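Local atomic coordinates of periplasmic solute binding protein (Pectobacterium atrosepticum, PDB entry 4RY1), a protein that probably binds a sugar in the periplasm and delivers it to an ABC-type transporter. Residues G44-L49 with W66-Q71; D60-D65 with L289-K294; R118-N123 with P270-P275; S280-K285 with A355-S360. All blocks are in the same frame, centred on the assembly; numbering follows the deposited sequence.

Contact 1: residues G44-L49 with W66-Q71; sequences GYLSRL and WNWLPQ
The Trp68 indole and the Leu46 side chain slide past each other in opposite directions, the leucine lying over one face of the ring system. Leu46 CD1 sits above the six-membered ring, 3.8 Å from its centroid and 15° off the ring normal, a CH-pi contact. The other branch covers the pyrrole part, with Leu46 CD2 3.8 Å from Trp68 NE1, and Leu46 CB is 3.9 Å from Trp68 CZ2. CG of Leu46 is anti to the backbone N (chi1 175°), and CD1 and CD2 spread from it over the indole. Tyr45 meets the same indole at its rim instead: the two side chains cross at about a right angle, and Tyr45 CD1 lies 3.7 Å from Trp68 CH2, near the indole plane. Leu49 adds a looser contact from the next turn of helix 45-55, its CD2 4.3 Å from Trp68 CZ3. On the outer side, Gln71 reaches out with an extended chain and brings OE1 to 4.1 Å from Leu46 CD1. Trp10 meets the rings of both Tyr45 and Trp68, and Tyr45 OH is hydrogen-bonded to Arg63 O and Ser8 OG. No hydrogen bond joins the two segments. The start of helix 45-55 is therefore held against the chain leading into helix 69-74 by dispersion and CH-pi contacts, while the phenol's polar end is satisfied by other parts of the fold.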
loop_
_atom_site.group_PDB
_atom_site.type_symbol
_atom_site.label_atom_id
_atom_site.label_comp_id
_atom_site.label_asym_id
_atom_site.label_seq_id
_atom_site.Cartn_x
_atom_site.Cartn_y
_atom_site.Cartn_z
ATOM N N GLY A 44 6.011 -8.951 11.898
ATOM C CA GLY A 44 7.299 -9.611 12.122
ATOM C C GLY A 44 8.111 -9.997 10.892
ATOM O O GLY A 44 9.262 -10.392 11.022
ATOM N N TYR A 45 7.528 -9.919 9.700
ATOM C CA TYR A 45 8.276 -10.302 8.496
ATOM C C TYR A 45 9.527 -9.426 8.267
ATOM O O TYR A 45 10.621 -9.931 8.051
ATOM C CB TYR A 45 7.363 -10.269 7.264
ATOM C CG TYR A 45 8.006 -10.721 5.975
ATOM C CD1 TYR A 45 8.823 -9.870 5.247
ATOM C CD2 TYR A 45 7.771 -11.982 5.458
ATOM C CE1 TYR A 45 9.403 -10.261 4.047
ATOM C CE2 TYR A 45 8.356 -12.380 4.258
ATOM C CZ TYR A 45 9.143 -11.516 3.544
ATOM O OH TYR A 45 9.679 -11.905 2.339
ATOM N N LEU A 46 9.348 -8.120 8.322
ATOM C CA LEU A 46 10.468 -7.209 8.104
ATOM C C LEU A 46 11.558 -7.407 9.167
ATOM O O LEU A 46 12.746 -7.485 8.836
ATOM C CB LEU A 46 10.016 -5.751 8.105
ATOM C CG LEU A 46 11.155 -4.726 8.006
ATOM C CD1 LEU A 46 11.998 -4.905 6.760
ATOM C CD2 LEU A 46 10.574 -3.329 8.042
ATOM N N SER A 47 11.163 -7.501 10.433
ATOM C CA SER A 47 12.162 -7.639 11.494
ATOM C C SER A 47 12.938 -8.976 11.319
ATOM O O SER A 47 14.174 -9.009 11.422
ATOM C CB SER A 47 11.504 -7.454 12.871
ATOM O OG SER A 47 10.716 -8.558 13.197
ATOM N N ARG A 48 12.242 -10.049 10.924
ATOM C CA ARG A 48 12.909 -11.332 10.662
ATOM C C ARG A 48 13.869 -11.240 9.474
ATOM O O ARG A 48 14.985 -11.766 9.503
ATOM C CB ARG A 48 11.891 -12.469 10.430
ATOM N N LEU A 49 13.392 -10.623 8.395
ATOM C CA LEU A 49 14.189 -10.493 7.186
ATOM C C LEU A 49 15.438 -9.668 7.444
ATOM O O LEU A 49 16.519 -10.006 6.983
ATOM C CB LEU A 49 13.352 -9.874 6.066
ATOM C CG LEU A 49 14.130 -9.675 4.761
ATOM C CD1 LEU A 49 14.628 -11.005 4.218
ATOM C CD2 LEU A 49 13.287 -8.926 3.728
ATOM N N TRP A 66 8.374 -2.003 -1.453
ATOM C CA TRP A 66 9.162 -0.965 -2.144
ATOM C C TRP A 66 9.804 0.026 -1.176
ATOM O O TRP A 66 10.942 0.480 -1.367
ATOM C CB TRP A 66 8.268 -0.259 -3.164
ATOM C CG TRP A 66 8.768 1.021 -3.726
ATOM C CD1 TRP A 66 9.636 1.181 -4.761
ATOM C CD2 TRP A 66 8.360 2.322 -3.326
ATOM N NE1 TRP A 66 9.814 2.522 -5.010
ATOM C CE2 TRP A 66 9.023 3.235 -4.147
ATOM C CE3 TRP A 66 7.481 2.804 -2.349
ATOM C CZ2 TRP A 66 8.835 4.602 -4.028
ATOM C CZ3 TRP A 66 7.297 4.157 -2.237
ATOM C CH2 TRP A 66 7.969 5.036 -3.069
ATOM N N ASN A 67 9.079 0.362 -0.133
ATOM C CA ASN A 67 9.564 1.347 0.827
ATOM C C ASN A 67 10.631 0.812 1.763
ATOM O O ASN A 67 11.143 1.577 2.595
ATOM C CB ASN A 67 8.379 1.919 1.579
ATOM C CG ASN A 67 7.418 0.863 2.006
ATOM O OD1 ASN A 67 6.741 0.223 1.162
ATOM N ND2 ASN A 67 7.328 0.654 3.285
ATOM N N TRP A 68 11.009 -0.458 1.591
ATOM C CA TRP A 68 12.152 -1.038 2.309
ATOM C C TRP A 68 13.457 -0.876 1.551
ATOM O O TRP A 68 14.533 -1.178 2.093
ATOM C CB TRP A 68 11.962 -2.513 2.641
ATOM C CG TRP A 68 10.741 -2.824 3.432
ATOM C CD1 TRP A 68 9.911 -1.953 4.096
ATOM C CD2 TRP A 68 10.179 -4.117 3.600
ATOM N NE1 TRP A 68 8.878 -2.636 4.666
ATOM C CE2 TRP A 68 9.030 -3.972 4.398
ATOM C CE3 TRP A 68 10.557 -5.403 3.180
ATOM C CZ2 TRP A 68 8.227 -5.056 4.752
ATOM C CZ3 TRP A 68 9.762 -6.481 3.552
ATOM C CH2 TRP A 68 8.608 -6.298 4.311
ATOM N N LEU A 69 13.398 -0.398 0.319
ATOM C CA LEU A 69 14.617 -0.234 -0.463
ATOM C C LEU A 69 15.604 0.782 0.142
ATOM O O LEU A 69 16.815 0.575 0.050
ATOM C CB LEU A 69 14.333 0.059 -1.934
ATOM C CG LEU A 69 13.746 -1.103 -2.728
ATOM C CD1 LEU A 69 13.532 -0.677 -4.172
ATOM C CD2 LEU A 69 14.637 -2.334 -2.679
ATOM N N PRO A 70 15.114 1.877 0.774
ATOM C CA PRO A 70 16.135 2.730 1.446
ATOM C C PRO A 70 16.970 1.995 2.502
ATOM O O PRO A 70 18.198 2.085 2.501
ATOM C CB PRO A 70 15.305 3.876 2.020
ATOM C CG PRO A 70 14.172 3.967 1.042
ATOM C CD PRO A 70 13.800 2.539 0.745
ATOM N N GLN A 71 16.313 1.217 3.340
ATOM C CA GLN A 71 16.997 0.449 4.388
ATOM C C GLN A 71 17.982 -0.549 3.800
ATOM O O GLN A 71 19.134 -0.638 4.223
ATOM C CB GLN A 71 15.987 -0.292 5.272
ATOM C CG GLN A 71 16.658 -1.260 6.237
ATOM C CD GLN A 71 15.709 -1.959 7.209
ATOM O OE1 GLN A 71 14.493 -1.661 7.279
ATOM N NE2 GLN A 71 16.271 -2.909 7.975
#

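Contact 2: residues D60-D65 with L289-K294; sequences DVMRID and LFAISK
An antiparallel ladder joins strand 61-64 to the end of strand 284-292, with Met62 facing Ala291 and Ile64 facing Leu289 in hydrogen-bonded pairs. Met62 N gives a bond of 2.8 Å to Ala291 O, and Ala291 N returns one of 2.9 Å to Met62 O. The Ile64 and Leu289 backbones exchange a second such pair. Past the last bridge, Ser293 N still reaches Asp60 O at 2.9 Å, but from above the carbonyl plane, 39° out of it. Val61 with Ile292 and Arg63 with Phe290 form the non-hydrogen-bonded pairs, where CA-H...O contacts supplement the ladder.

The ladder belongs to the mixed sheet of a periplasmic binding protein: strand 61-64 also runs parallel to strand 3-10, and the segment 289-294 comes back to it after more than 220 residues. One face carries Val61, Arg63, Phe290 and Ile292, covered partly by helix 299-310; on it Val61 CG1 touches Phe290 CD1 at 3.7 Å. The opposite face carries Met62, Ile64, Leu289 and Ala291; Leu49 of helix 45-55 packs on Met62 and Ile64, and Leu69 on Leu289. Ile64 CG1 stands between the backbone N and the carbonyl carbon (chi1 61°), and from there it meets Leu289 CB at 3.7 Å, while Ile64 CD1 lies 3.9 Å from Ala291 CB. The Met62 chain bends at chi3 (-83°), and its CE comes to 3.5 Å from Ser293 N. The extended Arg63 chain leads away from the pairing to a cation-pi contact with Trp10, near a bound acetate that probably comes from the crystallisation liquor.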
loop_
_atom_site.group_PDB
_atom_site.type_symbol
_atom_site.label_atom_id
_atom_site.label_comp_id
_atom_site.label_asym_id
_atom_site.label_seq_id
_atom_site.Cartn_x
_atom_site.Cartn_y
_atom_site.Cartn_z
ATOM N N ASP A 60 16.798 -16.992 -1.024
ATOM C CA ASP A 60 17.242 -16.631 -2.384
ATOM C C ASP A 60 16.314 -15.617 -3.053
ATOM O O ASP A 60 16.768 -14.739 -3.776
ATOM C CB ASP A 60 17.350 -17.875 -3.261
ATOM C CG ASP A 60 18.315 -18.892 -2.688
ATOM O OD1 ASP A 60 17.894 -19.694 -1.835
ATOM O OD2 ASP A 60 19.502 -18.812 -3.038
ATOM N N VAL A 61 15.014 -15.834 -2.856
ATOM C CA VAL A 61 13.965 -14.940 -3.361
ATOM C C VAL A 61 13.153 -14.423 -2.184
ATOM O O VAL A 61 12.664 -15.206 -1.357
ATOM C CB VAL A 61 13.029 -15.624 -4.374
ATOM C CG1 VAL A 61 11.912 -14.676 -4.851
ATOM C CG2 VAL A 61 13.823 -16.083 -5.571
ATOM N N MET A 62 13.012 -13.100 -2.119
ATOM C CA MET A 62 12.256 -12.465 -1.034
ATOM C C MET A 62 11.159 -11.583 -1.600
ATOM O O MET A 62 11.418 -10.740 -2.459
ATOM C CB MET A 62 13.172 -11.557 -0.217
ATOM C CG MET A 62 14.326 -12.262 0.487
ATOM S SD MET A 62 15.806 -11.192 0.845
ATOM C CE MET A 62 16.557 -11.340 -0.809
ATOM N N ARG A 63 9.960 -11.693 -1.051
ATOM C CA ARG A 63 8.985 -10.605 -1.216
ATOM C C ARG A 63 9.435 -9.443 -0.318
ATOM O O ARG A 63 9.765 -9.658 0.843
ATOM C CB ARG A 63 7.578 -11.020 -0.847
ATOM C CG ARG A 63 6.490 -10.034 -1.252
ATOM C CD ARG A 63 5.171 -10.360 -0.577
ATOM N NE ARG A 63 4.121 -9.386 -0.874
ATOM C CZ ARG A 63 3.108 -9.577 -1.716
ATOM N NH1 ARG A 63 2.995 -10.714 -2.377
ATOM N NH2 ARG A 63 2.213 -8.601 -1.866
ATOM N N ILE A 64 9.448 -8.239 -0.871
ATOM C CA ILE A 64 9.794 -7.056 -0.122
ATOM C C ILE A 64 8.845 -5.926 -0.485
ATOM O O ILE A 64 8.273 -5.906 -1.571
ATOM C CB ILE A 64 11.240 -6.596 -0.347
ATOM C CG1 ILE A 64 11.495 -6.253 -1.817
ATOM C CG2 ILE A 64 12.245 -7.621 0.181
ATOM C CD1 ILE A 64 12.809 -5.525 -2.039
ATOM N N ASP A 65 8.634 -5.015 0.445
ATOM C CA ASP A 65 7.941 -3.775 0.153
ATOM C C ASP A 65 8.905 -2.782 -0.508
ATOM O O ASP A 65 10.090 -2.695 -0.149
ATOM C CB ASP A 65 7.297 -3.191 1.422
ATOM C CG ASP A 65 5.760 -3.236 1.433
ATOM O OD1 ASP A 65 5.091 -3.681 0.479
ATOM O OD2 ASP A 65 5.203 -2.820 2.453
ATOM N N LEU A 289 7.671 -6.290 -4.308
ATOM C CA LEU A 289 8.699 -6.669 -5.275
ATOM C C LEU A 289 9.162 -8.058 -4.916
ATOM O O LEU A 289 9.087 -8.437 -3.750
ATOM C CB LEU A 289 9.949 -5.761 -5.190
ATOM C CG LEU A 289 9.766 -4.249 -5.052
ATOM C CD1 LEU A 289 11.100 -3.549 -4.788
ATOM C CD2 LEU A 289 9.212 -3.720 -6.320
ATOM N N PHE A 290 9.687 -8.786 -5.898
ATOM C CA PHE A 290 10.546 -9.929 -5.611
ATOM C C PHE A 290 11.991 -9.515 -5.842
ATOM O O PHE A 290 12.329 -8.976 -6.901
ATOM C CB PHE A 290 10.242 -11.146 -6.487
ATOM C CG PHE A 290 9.049 -11.953 -6.043
ATOM C CD1 PHE A 290 8.936 -12.441 -4.742
ATOM C CD2 PHE A 290 8.057 -12.290 -6.959
ATOM C CE1 PHE A 290 7.830 -13.198 -4.352
ATOM C CE2 PHE A 290 6.979 -13.051 -6.571
ATOM C CZ PHE A 290 6.848 -13.492 -5.277
ATOM N N ALA A 291 12.823 -9.775 -4.827
ATOM C CA ALA A 291 14.266 -9.511 -4.863
ATOM C C ALA A 291 15.022 -10.824 -4.715
ATOM O O ALA A 291 14.545 -11.753 -4.088
ATOM C CB ALA A 291 14.650 -8.571 -3.729
ATOM N N ILE A 292 16.207 -10.869 -5.306
ATOM C CA ILE A 292 17.146 -11.992 -5.178
ATOM C C ILE A 292 18.269 -11.609 -4.193
ATOM O O ILE A 292 18.786 -10.505 -4.236
ATOM C CB ILE A 292 17.738 -12.392 -6.539
ATOM C CG1 ILE A 292 16.625 -12.862 -7.479
ATOM C CG2 ILE A 292 18.811 -13.464 -6.396
ATOM C CD1 ILE A 292 17.070 -13.177 -8.900
ATOM N N SER A 293 18.622 -12.560 -3.334
ATOM C CA SER A 293 19.685 -12.370 -2.351
ATOM C C SER A 293 20.978 -12.002 -3.034
ATOM O O SER A 293 21.346 -12.623 -4.020
ATOM C CB SER A 293 19.932 -13.638 -1.547
ATOM O OG SER A 293 21.138 -13.510 -0.796
ATOM N N LYS A 294 21.671 -11.012 -2.466
ATOM C CA LYS A 294 22.894 -10.478 -3.053
ATOM C C LYS A 294 23.869 -11.616 -3.298
ATOM O O LYS A 294 24.531 -11.644 -4.336
ATOM C CB LYS A 294 23.535 -9.375 -2.184
ATOM C CG LYS A 294 24.531 -8.501 -2.972
ATOM C CD LYS A 294 25.261 -7.467 -2.127
ATOM C CE LYS A 294 25.980 -6.421 -2.994
ATOM N NZ LYS A 294 26.661 -5.372 -2.181
#

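Contact 3: residues R118-N123 with P270-P275; sequences RSMIYN and PFITIP
CG of Tyr122 (chi1 -67°) and CG1 of Ile272 (chi1 -57°) both stand anti to their carbonyl carbons; the two side chains cross obliquely, with Tyr122 OH 3.8 Å from Ile272 CD1. The Met120 chain bends at chi2 (-65°), which sets SD; its CE lies 3.9 Å from Ile272 CD1 in one of its two conformers, a less certain contact. Met120 CB also lies over one face of the Tyr122 ring, toward the rim, while Pro270 CD approaches that ring at the edge. Farther back along strand 107-123, Ser119 CB touches Phe271 CZ at 3.6 Å, and helix 346-356 packs on both residues. Two waters fill in the polar side. One accepts from Met120 N at 3.0 Å, gives a weak bond to Pro270 O and lies over the centre of a Phe271 face; the other accepts from Tyr122 OH at 2.7 Å and donates to Pro270 O at 2.8 Å. Pro270 O receives two water hydrogens, one of them weakly. No direct hydrogen bond joins the two segments; apolar side chains and water bridges link them just past the backbone pairing of Met120 with Gly269, and the waters give Met120 N and Tyr122 OH acceptors.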
loop_
_atom_site.group_PDB
_atom_site.type_symbol
_atom_site.label_atom_id
_atom_site.label_comp_id
_atom_site.label_asym_id
_atom_site.label_seq_id
_atom_site.Cartn_x
_atom_site.Cartn_y
_atom_site.Cartn_z
ATOM N N ARG A 118 -3.620 4.128 -4.170
ATOM C CA ARG A 118 -4.607 4.441 -3.136
ATOM C C ARG A 118 -5.919 4.895 -3.803
ATOM O O ARG A 118 -5.911 5.767 -4.670
ATOM C CB ARG A 118 -4.136 5.583 -2.232
ATOM C CG ARG A 118 -3.003 5.289 -1.271
ATOM C CD ARG A 118 -3.476 4.494 -0.075
ATOM N NE ARG A 118 -2.423 4.312 0.924
ATOM C CZ ARG A 118 -2.575 3.703 2.087
ATOM N NH1 ARG A 118 -3.743 3.215 2.465
ATOM N NH2 ARG A 118 -1.523 3.547 2.879
ATOM N N SER A 119 -7.043 4.330 -3.386
ATOM C CA SER A 119 -8.343 4.778 -3.870
ATOM C C SER A 119 -9.407 4.499 -2.812
ATOM O O SER A 119 -9.185 3.766 -1.861
ATOM C CB SER A 119 -8.658 4.170 -5.230
ATOM O OG SER A 119 -8.657 2.754 -5.181
ATOM N N MET A 120 -10.536 5.181 -2.939
ATOM C CA MET A 120 -11.650 4.956 -2.036
ATOM C C MET A 120 -12.455 3.710 -2.382
ATOM O O MET A 120 -12.836 3.487 -3.538
ATOM C CB MET A 120 -12.568 6.166 -2.043
ATOM C CG MET A 120 -11.962 7.345 -1.320
ATOM S SD MET A 120 -11.707 7.110 0.457
ATOM C CE MET A 120 -11.327 8.814 0.863
ATOM N N ILE A 121 -12.759 2.933 -1.355
ATOM C CA ILE A 121 -13.657 1.794 -1.429
ATOM C C ILE A 121 -14.795 2.169 -0.473
ATOM O O ILE A 121 -14.554 2.480 0.685
ATOM C CB ILE A 121 -12.963 0.486 -0.998
ATOM C CG1 ILE A 121 -11.781 0.210 -1.919
ATOM C CG2 ILE A 121 -13.958 -0.665 -0.988
ATOM C CD1 ILE A 121 -12.209 -0.225 -3.292
ATOM N N TYR A 122 -16.028 2.155 -0.962
ATOM C CA TYR A 122 -17.179 2.565 -0.183
ATOM C C TYR A 122 -18.188 1.449 -0.048
ATOM O O TYR A 122 -18.345 0.625 -0.949
ATOM C CB TYR A 122 -17.860 3.767 -0.836
ATOM C CG TYR A 122 -17.089 5.061 -0.854
ATOM C CD1 TYR A 122 -16.564 5.608 0.325
ATOM C CD2 TYR A 122 -16.933 5.792 -2.043
ATOM C CE1 TYR A 122 -15.909 6.834 0.318
ATOM C CE2 TYR A 122 -16.274 7.015 -2.055
ATOM C CZ TYR A 122 -15.755 7.538 -0.890
ATOM O OH TYR A 122 -15.121 8.771 -0.881
ATOM N N ASN A 123 -18.904 1.477 1.075
ATOM C CA ASN A 123 -20.024 0.582 1.327
ATOM C C ASN A 123 -21.284 1.249 0.785
ATOM O O ASN A 123 -21.845 2.180 1.380
ATOM C CB ASN A 123 -20.184 0.287 2.815
ATOM C CG ASN A 123 -21.232 -0.779 3.077
ATOM O OD1 ASN A 123 -22.297 -0.762 2.453
ATOM N ND2 ASN A 123 -20.931 -1.727 3.964
ATOM N N PRO A 270 -15.158 7.839 -6.437
ATOM C CA PRO A 270 -14.429 8.897 -7.130
ATOM C C PRO A 270 -13.138 9.321 -6.452
ATOM O O PRO A 270 -13.001 9.257 -5.235
ATOM C CB PRO A 270 -15.425 10.062 -7.137
ATOM C CG PRO A 270 -16.747 9.426 -6.943
ATOM C CD PRO A 270 -16.498 8.272 -6.034
ATOM N N PHE A 271 -12.200 9.754 -7.288
ATOM C CA PHE A 271 -10.961 10.322 -6.816
ATOM C C PHE A 271 -11.199 11.764 -6.397
ATOM O O PHE A 271 -11.320 12.668 -7.220
ATOM C CB PHE A 271 -9.880 10.203 -7.875
ATOM C CG PHE A 271 -9.382 8.802 -8.015
ATOM C CD1 PHE A 271 -10.088 7.882 -8.760
ATOM C CD2 PHE A 271 -8.258 8.395 -7.365
ATOM C CE1 PHE A 271 -9.665 6.574 -8.874
ATOM C CE2 PHE A 271 -7.834 7.076 -7.454
ATOM C CZ PHE A 271 -8.525 6.173 -8.231
ATOM N N ILE A 272 -11.260 11.959 -5.092
ATOM C CA ILE A 272 -11.628 13.256 -4.521
ATOM C C ILE A 272 -10.571 14.291 -4.906
ATOM O O ILE A 272 -9.379 14.099 -4.689
ATOM C CB ILE A 272 -11.785 13.181 -2.989
ATOM C CG1 ILE A 272 -12.835 12.114 -2.639
ATOM C CG2 ILE A 272 -12.179 14.544 -2.422
ATOM C CD1 ILE A 272 -12.891 11.785 -1.166
ATOM N N THR A 273 -11.025 15.415 -5.436
ATOM C CA THR A 273 -10.105 16.434 -5.955
ATOM C C THR A 273 -10.573 17.847 -5.630
ATOM O O THR A 273 -11.770 18.122 -5.601
ATOM C CB THR A 273 -9.949 16.290 -7.477
ATOM O OG1 THR A 273 -9.607 14.933 -7.791
ATOM C CG2 THR A 273 -8.862 17.167 -8.014
ATOM N N ILE A 274 -9.605 18.718 -5.360
ATOM C CA ILE A 274 -9.839 20.170 -5.231
ATOM C C ILE A 274 -10.217 20.689 -6.609
ATOM O O ILE A 274 -9.509 20.426 -7.573
ATOM C CB ILE A 274 -8.574 20.936 -4.754
ATOM C CG1 ILE A 274 -8.170 20.545 -3.335
ATOM C CG2 ILE A 274 -8.816 22.452 -4.768
ATOM C CD1 ILE A 274 -6.811 21.045 -2.890
ATOM N N PRO A 275 -11.328 21.437 -6.714
ATOM C CA PRO A 275 -11.624 22.055 -7.996
ATOM C C PRO A 275 -10.425 22.911 -8.433
ATOM O O PRO A 275 -9.864 23.649 -7.624
ATOM C CB PRO A 275 -12.864 22.905 -7.692
ATOM C CG PRO A 275 -13.493 22.242 -6.508
ATOM C CD PRO A 275 -12.318 21.806 -5.691
HETATM O O HOH W 1 -10.864 6.927 -5.334
HETATM O O HOH W 2 -15.053 9.628 -3.408
#

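Contact 4: residues S280-K285 with A355-S360; sequences SGLTSK and AAQPES
The carbonyl of Pro358 is the flat group at the centre of this contact: Ser280 OG donates to Pro358 O at 2.7 Å, tilted 29° from the carbonyl plane, and Ser280 CB lies close by at 3.2 Å from that oxygen. The proline ring itself touches only lightly, Pro358 CB being 4.2 Å from Ser280 CB. Ser280 OG stands between its backbone N and carbonyl carbon (chi1 69°), and it also accepts from Leu282 N at 3.1 Å, closing an ST turn; one hydroxyl thus both folds its own loop and grips the other. Leu282 crosses Gln357 at about a right angle, its CD2 3.9 Å from Gln357 CB, and Ser360 CB rests 3.5 Å from Leu282 O. One water joins Ser280 N to Glu359 O, and a second donates to both Leu282 O and Ser360 OG; that hydroxyl is also bonded to Asp279. The segment 355-360 is the exit of helix 346-356, and the segment 280-285 is the loop leading into strand 284-292 together with its first residues. Phe271 packs on both Leu282 and Gln357, while Thr283 turns to helix 169-183 and pairs through its backbone with Arg118 of strand 107-123.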
loop_
_atom_site.group_PDB
_atom_site.type_symbol
_atom_site.label_atom_id
_atom_site.label_comp_id
_atom_site.label_asym_id
_atom_site.label_seq_id
_atom_site.Cartn_x
_atom_site.Cartn_y
_atom_site.Cartn_z
ATOM N N SER A 280 -3.152 15.831 -9.811
ATOM C CA SER A 280 -4.183 14.858 -9.448
ATOM C C SER A 280 -3.991 14.316 -8.035
ATOM O O SER A 280 -4.952 13.890 -7.390
ATOM C CB SER A 280 -4.193 13.696 -10.430
ATOM O OG SER A 280 -3.016 12.923 -10.284
ATOM N N GLY A 281 -2.752 14.291 -7.568
ATOM C CA GLY A 281 -2.466 13.682 -6.271
ATOM C C GLY A 281 -2.613 12.168 -6.279
ATOM O O GLY A 281 -2.620 11.555 -5.226
ATOM N N LEU A 282 -2.713 11.571 -7.469
ATOM C CA LEU A 282 -2.807 10.113 -7.615
ATOM C C LEU A 282 -1.567 9.476 -7.034
ATOM O O LEU A 282 -0.449 9.847 -7.359
ATOM C CB LEU A 282 -2.935 9.701 -9.085
ATOM C CG LEU A 282 -3.076 8.206 -9.387
ATOM C CD1 LEU A 282 -4.354 7.679 -8.770
ATOM C CD2 LEU A 282 -3.012 7.906 -10.877
ATOM N N THR A 283 -1.790 8.516 -6.164
ATOM C CA THR A 283 -0.713 7.971 -5.318
ATOM C C THR A 283 -0.559 6.489 -5.620
ATOM O O THR A 283 -1.456 5.694 -5.358
ATOM C CB THR A 283 -1.043 8.214 -3.843
ATOM O OG1 THR A 283 -1.210 9.630 -3.658
ATOM C CG2 THR A 283 0.053 7.706 -2.914
ATOM N N SER A 284 0.579 6.154 -6.203
ATOM C CA SER A 284 0.869 4.806 -6.671
ATOM C C SER A 284 2.270 4.358 -6.313
ATOM O O SER A 284 3.188 5.172 -6.189
ATOM C CB SER A 284 0.706 4.691 -8.190
ATOM O OG SER A 284 -0.538 5.187 -8.663
ATOM N N LYS A 285 2.419 3.042 -6.193
ATOM C CA LYS A 285 3.730 2.423 -5.938
ATOM C C LYS A 285 3.634 0.944 -6.231
ATOM O O LYS A 285 2.538 0.411 -6.410
ATOM C CB LYS A 285 4.152 2.592 -4.486
ATOM C CG LYS A 285 3.329 1.793 -3.487
ATOM C CD LYS A 285 3.939 1.794 -2.099
ATOM C CE LYS A 285 3.264 0.788 -1.189
ATOM N NZ LYS A 285 3.977 0.644 0.125
ATOM N N ALA A 355 -6.076 3.851 -13.184
ATOM C CA ALA A 355 -5.398 3.958 -14.478
ATOM C C ALA A 355 -5.986 5.064 -15.364
ATOM O O ALA A 355 -5.273 5.642 -16.215
ATOM C CB ALA A 355 -5.397 2.622 -15.204
ATOM N N ALA A 356 -7.263 5.384 -15.157
ATOM C CA ALA A 356 -7.958 6.449 -15.908
ATOM C C ALA A 356 -7.698 7.854 -15.384
ATOM O O ALA A 356 -8.053 8.827 -16.041
ATOM C CB ALA A 356 -9.455 6.189 -15.922
ATOM N N GLN A 357 -7.088 7.965 -14.206
ATOM C CA GLN A 357 -6.827 9.274 -13.605
ATOM C C GLN A 357 -5.632 9.946 -14.251
ATOM O O GLN A 357 -4.756 9.268 -14.771
ATOM C CB GLN A 357 -6.552 9.141 -12.109
ATOM C CG GLN A 357 -7.699 8.539 -11.333
ATOM C CD GLN A 357 -9.040 9.194 -11.634
ATOM O OE1 GLN A 357 -9.221 10.376 -11.378
ATOM N NE2 GLN A 357 -10.009 8.404 -12.154
ATOM N N PRO A 358 -5.587 11.288 -14.208
ATOM C CA PRO A 358 -4.388 11.950 -14.700
ATOM C C PRO A 358 -3.179 11.567 -13.877
ATOM O O PRO A 358 -3.227 11.584 -12.646
ATOM C CB PRO A 358 -4.697 13.443 -14.546
ATOM C CG PRO A 358 -6.178 13.539 -14.421
ATOM C CD PRO A 358 -6.646 12.238 -13.830
ATOM N N GLU A 359 -2.101 11.235 -14.567
ATOM C CA GLU A 359 -0.827 10.962 -13.920
ATOM C C GLU A 359 -0.420 12.126 -13.027
ATOM O O GLU A 359 -0.527 13.284 -13.430
ATOM C CB GLU A 359 0.257 10.739 -14.974
ATOM C CG GLU A 359 1.473 9.999 -14.460
ATOM C CD GLU A 359 2.366 9.494 -15.586
ATOM O OE1 GLU A 359 1.851 9.158 -16.677
ATOM O OE2 GLU A 359 3.594 9.437 -15.383
ATOM N N SER A 360 0.062 11.817 -11.826
ATOM C CA SER A 360 0.615 12.843 -10.934
ATOM C C SER A 360 2.014 13.215 -11.395
ATOM O O SER A 360 2.753 12.374 -11.885
ATOM C CB SER A 360 0.701 12.359 -9.483
ATOM O OG SER A 360 1.274 13.357 -8.636
HETATM O O HOH W 3 -1.866 15.499 -12.351
HETATM O O HOH W 4 1.024 11.897 -6.233
#

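Contacts 1 and 2 lie together, centres 10 Å apart, and contacts 3 and 4 form a second pair 11 Å apart; contacts 1 and 3 are on opposite sides of the chain's centre. Strand 284-292 spans the two groups: its start serves contact 4 and its end contact 2, while it also neighbours strand 107-123 of contact 3. Along the chain, contacts 1 and 2 interleave, contact 3 is nested inside the loop closed by contact 2, and contact 4 crosses contact 2. Lys285 of contact 4 reaches Asn67 of contact 1. This repeated passage between two regions is consistent with the two-lobed architecture of periplasmic binding proteins.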